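Local coordinates for protein CAS6A (Thermus thermophilus, PDB 4C97) that probably acts as a CRISPR-associated Cas6 endoribonuclease, cutting CRISPR RNA precursors as part of antiviral defence, at residues L10-E21 with L88-L98. The protein carries 1 engineered substitution. Sequence-based numbering, arbitrary orientation.
Sequences LVLVLEGEGLPE and LGPPFRVRAVL
L10 starts the contact by resting its CD2 branch on CG1 of V97, 4.0 Å away, beside Y79 of helix 68-79. V11 then pairs with L98 through two backbone hydrogen bonds. V13 lays CG2 against L98 CD1 at 3.7 Å, and here the partner strand bulges: V13 O takes the N-H of R95 while V13 N gives to A96 O, leaving A96 N buried without a partner. Regular pairing resumes at L14 with V94. L14 points to the other side of the sheet, where CD1 sits over one face of the F92 ring, 4.2 Å from its centroid, and also meets L88 CD1 at 3.7 Å. E15 and R93 then form a hydrogen-bonded pair. E15 OE1 reaches R95 NH2 at 2.8 Å in a salt bridge whose hydrogen bond is weak (140°); it meets the guanidinium at its edge, with the carboxylate plane turned 61° from it, and a bend at chi3 (-61°) swings R95 to this carboxylate. The other oxygen, OE2, rests against CG and CD of R93, whose NH1 is hydrogen-bonded to the carbonyl of G83. Residues 16-20 then wrap round F92: the carbonyls of E17 and G18 both approach CE1, and P20 N packs near CZ. A water bridges E17 O and P91 O. Finally E21, the N-cap residue of helix 22-36, gives its N-H to L88 O (2.9 Å), and the E21 carboxylate packs on P90 CD. Antiparallel pairing of neighbouring strands 6-15 and 91-109, the latter interrupted by a beta bulge, fits the ferredoxin-like fold of Cas6 proteins.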
ATOM      1  N   LEU A  10      -0.383  10.641   0.886  1.00 11.75           N
ATOM      2  CA  LEU A  10      -0.961  11.764   1.586  1.00 12.30           C
ATOM      3  C   LEU A  10      -2.186  11.326   2.361  1.00 12.93           C
ATOM      4  O   LEU A  10      -3.035  10.580   1.840  1.00 14.33           O
ATOM      5  CB  LEU A  10      -1.353  12.842   0.587  1.00 15.80           C
ATOM      6  CG  LEU A  10      -0.210  13.686   0.028  1.00 25.22           C
ATOM      7  CD1 LEU A  10       0.739  12.874  -0.821  1.00 30.86           C
ATOM      8  CD2 LEU A  10      -0.800  14.830  -0.797  1.00 29.20           C
ATOM      9  N   VAL A  11      -2.284  11.806   3.594  1.00 14.08           N
ATOM     10  CA  VAL A  11      -3.395  11.468   4.471  1.00 12.83           C
ATOM     11  C   VAL A  11      -4.377  12.626   4.600  1.00 17.27           C
ATOM     12  O   VAL A  11      -3.981  13.759   4.888  1.00 15.18           O
ATOM     13  CB  VAL A  11      -2.913  11.058   5.863  1.00 13.04           C
ATOM     14  CG1 VAL A  11      -4.089  10.922   6.832  1.00 15.71           C
ATOM     15  CG2 VAL A  11      -2.150   9.709   5.800  1.00 14.26           C
ATOM     16  N   LEU A  12      -5.655  12.333   4.380  1.00 15.81           N
ATOM     17  CA  LEU A  12      -6.731  13.305   4.606  1.00 14.99           C
ATOM     18  C   LEU A  12      -7.337  13.028   5.968  1.00 15.58           C
ATOM     19  O   LEU A  12      -7.989  11.981   6.173  1.00 15.29           O
ATOM     20  CB  LEU A  12      -7.834  13.181   3.544  1.00 16.85           C
ATOM     21  CG  LEU A  12      -7.559  13.705   2.136  1.00 27.23           C
ATOM     22  CD1 LEU A  12      -6.221  13.241   1.591  1.00 36.12           C
ATOM     23  CD2 LEU A  12      -8.692  13.288   1.200  1.00 29.45           C
ATOM     24  N   VAL A  13      -7.118  13.971   6.881  1.00 16.63           N
ATOM     25  CA  VAL A  13      -7.668  13.903   8.223  1.00 17.65           C
ATOM     26  C   VAL A  13      -9.102  14.405   8.128  1.00 21.60           C
ATOM     27  O   VAL A  13      -9.348  15.499   7.635  1.00 21.80           O
ATOM     28  CB  VAL A  13      -6.859  14.749   9.220  1.00 21.82           C
ATOM     29  CG1 VAL A  13      -7.488  14.713  10.604  1.00 22.40           C
ATOM     30  CG2 VAL A  13      -5.431  14.261   9.276  1.00 23.08           C
ATOM     31  N   LEU A  14     -10.046  13.590   8.589  1.00 19.63           N
ATOM     32  CA  LEU A  14     -11.455  13.827   8.283  1.00 19.89           C
ATOM     33  C   LEU A  14     -12.261  14.153   9.521  1.00 22.67           C
ATOM     34  O   LEU A  14     -12.103  13.517  10.555  1.00 27.33           O
ATOM     35  CB  LEU A  14     -12.056  12.579   7.619  1.00 18.96           C
ATOM     36  CG  LEU A  14     -11.367  12.115   6.338  1.00 17.42           C
ATOM     37  CD1 LEU A  14     -11.926  10.751   5.922  1.00 21.24           C
ATOM     38  CD2 LEU A  14     -11.482  13.133   5.213  1.00 17.69           C
ATOM     39  N   GLU A  15     -13.149  15.136   9.406  1.00 32.01           N
ATOM     40  CA  GLU A  15     -14.140  15.351  10.447  1.00 41.33           C
ATOM     41  C   GLU A  15     -15.522  15.073   9.883  1.00 25.65           C
ATOM     42  O   GLU A  15     -15.865  15.501   8.778  1.00 29.50           O
ATOM     43  CB  GLU A  15     -14.025  16.746  11.079  1.00 51.44           C
ATOM     44  CG  GLU A  15     -13.575  17.836  10.140  1.00 64.76           C
ATOM     45  CD  GLU A  15     -13.582  19.220  10.789  1.00 77.37           C
ATOM     46  OE1 GLU A  15     -14.090  19.347  11.924  1.00 81.99           O
ATOM     47  OE2 GLU A  15     -13.076  20.179  10.163  1.00 79.10           O
ATOM     48  N   GLY A  16     -16.308  14.346  10.661  1.00 29.26           N
ATOM     49  CA  GLY A  16     -17.603  13.873  10.226  1.00 35.33           C
ATOM     50  C   GLY A  16     -17.901  12.551  10.882  1.00 34.38           C
ATOM     51  O   GLY A  16     -17.044  11.972  11.540  1.00 40.57           O
ATOM     52  N   GLU A  17     -19.125  12.079  10.703  1.00 41.81           N
ATOM     53  CA  GLU A  17     -19.576  10.835  11.303  1.00 45.53           C
ATOM     54  C   GLU A  17     -19.201   9.643  10.417  1.00 44.86           C
ATOM     55  O   GLU A  17     -19.318   9.697   9.192  1.00 41.90           O
ATOM     56  CB  GLU A  17     -21.096  10.892  11.512  1.00 49.78           C
ATOM     57  CG  GLU A  17     -21.566  10.468  12.891  1.00 61.48           C
ATOM     58  CD  GLU A  17     -23.045  10.713  13.094  1.00 64.33           C
ATOM     59  OE1 GLU A  17     -23.548  11.762  12.640  1.00 62.68           O
ATOM     60  OE2 GLU A  17     -23.711   9.845  13.695  1.00 75.53           O
ATOM     61  N   GLY A  18     -18.731   8.569  11.038  1.00 45.63           N
ATOM     62  CA  GLY A  18     -18.490   7.329  10.324  1.00 48.42           C
ATOM     63  C   GLY A  18     -17.082   7.199   9.787  1.00 40.69           C
ATOM     64  O   GLY A  18     -16.180   7.938  10.178  1.00 35.55           O
ATOM     65  N   LEU A  19     -16.895   6.234   8.893  1.00 30.40           N
ATOM     66  CA  LEU A  19     -15.626   6.052   8.224  1.00 29.48           C
ATOM     67  C   LEU A  19     -15.814   6.114   6.733  1.00 22.75           C
ATOM     68  O   LEU A  19     -16.899   5.866   6.226  1.00 23.30           O
ATOM     69  CB  LEU A  19     -15.010   4.713   8.598  1.00 42.19           C
ATOM     70  CG  LEU A  19     -14.488   4.663  10.027  1.00 44.53           C
ATOM     71  CD1 LEU A  19     -14.935   3.381  10.689  1.00 51.64           C
ATOM     72  CD2 LEU A  19     -12.970   4.795  10.012  1.00 33.62           C
ATOM     73  N   PRO A  20     -14.749   6.452   6.019  1.00 18.10           N
ATOM     74  CA  PRO A  20     -14.862   6.395   4.565  1.00 17.69           C
ATOM     75  C   PRO A  20     -15.208   4.998   4.101  1.00 16.85           C
ATOM     76  O   PRO A  20     -14.899   4.015   4.790  1.00 18.12           O
ATOM     77  CB  PRO A  20     -13.451   6.758   4.093  1.00 17.46           C
ATOM     78  CG  PRO A  20     -12.830   7.448   5.207  1.00 22.05           C
ATOM     79  CD  PRO A  20     -13.393   6.842   6.436  1.00 20.60           C
ATOM     80  N   GLU A  21     -15.877   4.934   2.956  1.00 16.76           N
ATOM     81  CA  GLU A  21     -16.269   3.688   2.325  1.00 16.98           C
ATOM     82  C   GLU A  21     -15.392   3.488   1.089  1.00 18.51           C
ATOM     83  O   GLU A  21     -15.055   4.450   0.411  1.00 18.96           O
ATOM     84  CB  GLU A  21     -17.732   3.755   1.940  1.00 21.23           C
ATOM     85  CG  GLU A  21     -18.625   3.809   3.146  1.00 23.15           C
ATOM     86  CD  GLU A  21     -20.085   3.973   2.801  1.00 27.42           C
ATOM     87  OE1 GLU A  21     -20.422   4.106   1.599  1.00 26.38           O
ATOM     88  OE2 GLU A  21     -20.901   3.964   3.750  1.00 34.97           O
ATOM     89  N   LEU A  88     -17.071  10.635   0.732  1.00 21.82           N
ATOM     90  CA  LEU A  88     -16.262   9.429   0.644  1.00 20.40           C
ATOM     91  C   LEU A  88     -17.142   8.289   1.112  1.00 22.85           C
ATOM     92  O   LEU A  88     -16.757   7.503   1.975  1.00 19.86           O
ATOM     93  CB  LEU A  88     -15.037   9.542   1.552  1.00 19.99           C
ATOM     94  CG  LEU A  88     -14.173  10.778   1.324  1.00 20.65           C
ATOM     95  CD1 LEU A  88     -13.062  10.853   2.355  1.00 21.65           C
ATOM     96  CD2 LEU A  88     -13.604  10.793  -0.077  1.00 25.07           C
ATOM     97  N   GLY A  89     -18.336   8.230   0.539  1.00 22.07           N
ATOM     98  CA  GLY A  89     -19.439   7.505   1.136  1.00 22.10           C
ATOM     99  C   GLY A  89     -20.175   8.558   1.931  1.00 23.65           C
ATOM    100  O   GLY A  89     -20.826   9.435   1.351  1.00 27.01           O
ATOM    101  N   PRO A  90     -20.043   8.524   3.261  1.00 24.65           N
ATOM    102  CA  PRO A  90     -20.566   9.674   4.004  1.00 29.13           C
ATOM    103  C   PRO A  90     -19.813  10.957   3.646  1.00 23.25           C
ATOM    104  O   PRO A  90     -18.692  10.890   3.126  1.00 21.76           O
ATOM    105  CB  PRO A  90     -20.274   9.314   5.461  1.00 26.10           C
ATOM    106  CG  PRO A  90     -20.059   7.837   5.480  1.00 29.21           C
ATOM    107  CD  PRO A  90     -19.477   7.491   4.146  1.00 25.77           C
ATOM    108  N   PRO A  91     -20.403  12.115   3.956  1.00 21.37           N
ATOM    109  CA  PRO A  91     -19.705  13.394   3.781  1.00 21.27           C
ATOM    110  C   PRO A  91     -18.728  13.650   4.928  1.00 28.01           C
ATOM    111  O   PRO A  91     -19.042  13.353   6.080  1.00 23.51           O
ATOM    112  CB  PRO A  91     -20.837  14.405   3.827  1.00 22.84           C
ATOM    113  CG  PRO A  91     -21.879  13.756   4.695  1.00 31.00           C
ATOM    114  CD  PRO A  91     -21.797  12.301   4.398  1.00 25.37           C
ATOM    115  N   PHE A  92     -17.552  14.179   4.605  1.00 27.66           N
ATOM    116  CA  PHE A  92     -16.582  14.589   5.614  1.00 22.78           C
ATOM    117  C   PHE A  92     -16.042  15.940   5.241  1.00 22.96           C
ATOM    118  O   PHE A  92     -15.958  16.282   4.069  1.00 28.80           O
ATOM    119  CB  PHE A  92     -15.391  13.621   5.674  1.00 19.96           C
ATOM    120  CG  PHE A  92     -15.763  12.217   6.061  1.00 18.96           C
ATOM    121  CD1 PHE A  92     -15.835  11.847   7.395  1.00 21.27           C
ATOM    122  CD2 PHE A  92     -16.037  11.275   5.091  1.00 19.29           C
ATOM    123  CE1 PHE A  92     -16.176  10.553   7.754  1.00 22.33           C
ATOM    124  CE2 PHE A  92     -16.377   9.976   5.443  1.00 22.68           C
ATOM    125  CZ  PHE A  92     -16.450   9.621   6.775  1.00 23.12           C
ATOM    126  N   ARG A  93     -15.639  16.700   6.243  1.00 24.08           N
ATOM    127  CA  ARG A  93     -14.845  17.878   6.003  1.00 23.90           C
ATOM    128  C   ARG A  93     -13.365  17.502   6.142  1.00 27.07           C
ATOM    129  O   ARG A  93     -12.976  16.779   7.059  1.00 22.40           O
ATOM    130  CB  ARG A  93     -15.239  18.971   6.990  1.00 27.96           C
ATOM    131  CG  ARG A  93     -14.439  20.232   6.863  1.00 57.00           C
ATOM    132  CD  ARG A  93     -15.049  21.346   7.686  1.00 70.26           C
ATOM    133  NE  ARG A  93     -16.498  21.419   7.499  1.00 74.33           N
ATOM    134  CZ  ARG A  93     -17.101  22.014   6.470  1.00 79.18           C
ATOM    135  NH1 ARG A  93     -16.386  22.611   5.527  1.00 72.78           N
ATOM    136  NH2 ARG A  93     -18.426  22.016   6.389  1.00 83.29           N
ATOM    137  N   VAL A  94     -12.550  17.958   5.204  1.00 23.15           N
ATOM    138  CA  VAL A  94     -11.135  17.654   5.230  1.00 25.76           C
ATOM    139  C   VAL A  94     -10.434  18.683   6.100  1.00 27.10           C
ATOM    140  O   VAL A  94     -10.315  19.850   5.726  1.00 27.43           O
ATOM    141  CB  VAL A  94     -10.535  17.647   3.814  1.00 23.96           C
ATOM    142  CG1 VAL A  94      -9.035  17.413   3.856  1.00 24.50           C
ATOM    143  CG2 VAL A  94     -11.205  16.576   2.959  1.00 21.25           C
ATOM    144  N   ARG A  95      -9.971  18.247   7.265  1.00 26.67           N
ATOM    145  CA  ARG A  95      -9.343  19.158   8.212  1.00 24.71           C
ATOM    146  C   ARG A  95      -7.919  19.471   7.829  1.00 24.65           C
ATOM    147  O   ARG A  95      -7.459  20.607   7.984  1.00 30.07           O
ATOM    148  CB  ARG A  95      -9.343  18.562   9.606  1.00 29.65           C
ATOM    149  CG  ARG A  95      -8.554  19.384  10.607  1.00 46.00           C
ATOM    150  CD  ARG A  95      -8.726  18.808  11.982  1.00 60.99           C
ATOM    151  NE  ARG A  95     -10.133  18.845  12.367  1.00 72.22           N
ATOM    152  CZ  ARG A  95     -10.752  17.901  13.068  1.00 65.66           C
ATOM    153  NH1 ARG A  95     -10.093  16.823  13.483  1.00 56.03           N
ATOM    154  NH2 ARG A  95     -12.040  18.042  13.356  1.00 59.18           N
ATOM    155  N   ALA A  96      -7.212  18.456   7.353  1.00 26.79           N
ATOM    156  CA  ALA A  96      -5.821  18.617   6.985  1.00 22.91           C
ATOM    157  C   ALA A  96      -5.446  17.591   5.941  1.00 21.24           C
ATOM    158  O   ALA A  96      -6.000  16.495   5.902  1.00 21.83           O
ATOM    159  CB  ALA A  96      -4.925  18.477   8.222  1.00 25.38           C
ATOM    160  N   VAL A  97      -4.503  17.966   5.089  1.00 28.61           N
ATOM    161  CA  VAL A  97      -3.891  17.047   4.157  1.00 23.10           C
ATOM    162  C   VAL A  97      -2.423  16.956   4.536  1.00 24.42           C
ATOM    163  O   VAL A  97      -1.694  17.943   4.460  1.00 25.28           O
ATOM    164  CB  VAL A  97      -4.054  17.540   2.715  1.00 24.04           C
ATOM    165  CG1 VAL A  97      -3.381  16.596   1.746  1.00 26.92           C
ATOM    166  CG2 VAL A  97      -5.532  17.674   2.386  1.00 25.92           C
ATOM    167  N   LEU A  98      -2.002  15.763   4.945  1.00 22.51           N
ATOM    168  CA  LEU A  98      -0.674  15.555   5.524  1.00 24.00           C
ATOM    169  C   LEU A  98       0.237  14.685   4.663  1.00 20.93           C
ATOM    170  O   LEU A  98      -0.186  13.651   4.149  1.00 17.96           O
ATOM    171  CB  LEU A  98      -0.826  14.880   6.889  1.00 18.78           C
ATOM    172  CG  LEU A  98      -1.729  15.597   7.893  1.00 23.08           C
ATOM    173  CD1 LEU A  98      -1.792  14.782   9.170  1.00 24.72           C
ATOM    174  CD2 LEU A  98      -1.203  17.000   8.160  1.00 29.75           C
TER
HETATM  175  O   HOH W   1     -20.627  12.061   7.828  1.00 31.37           O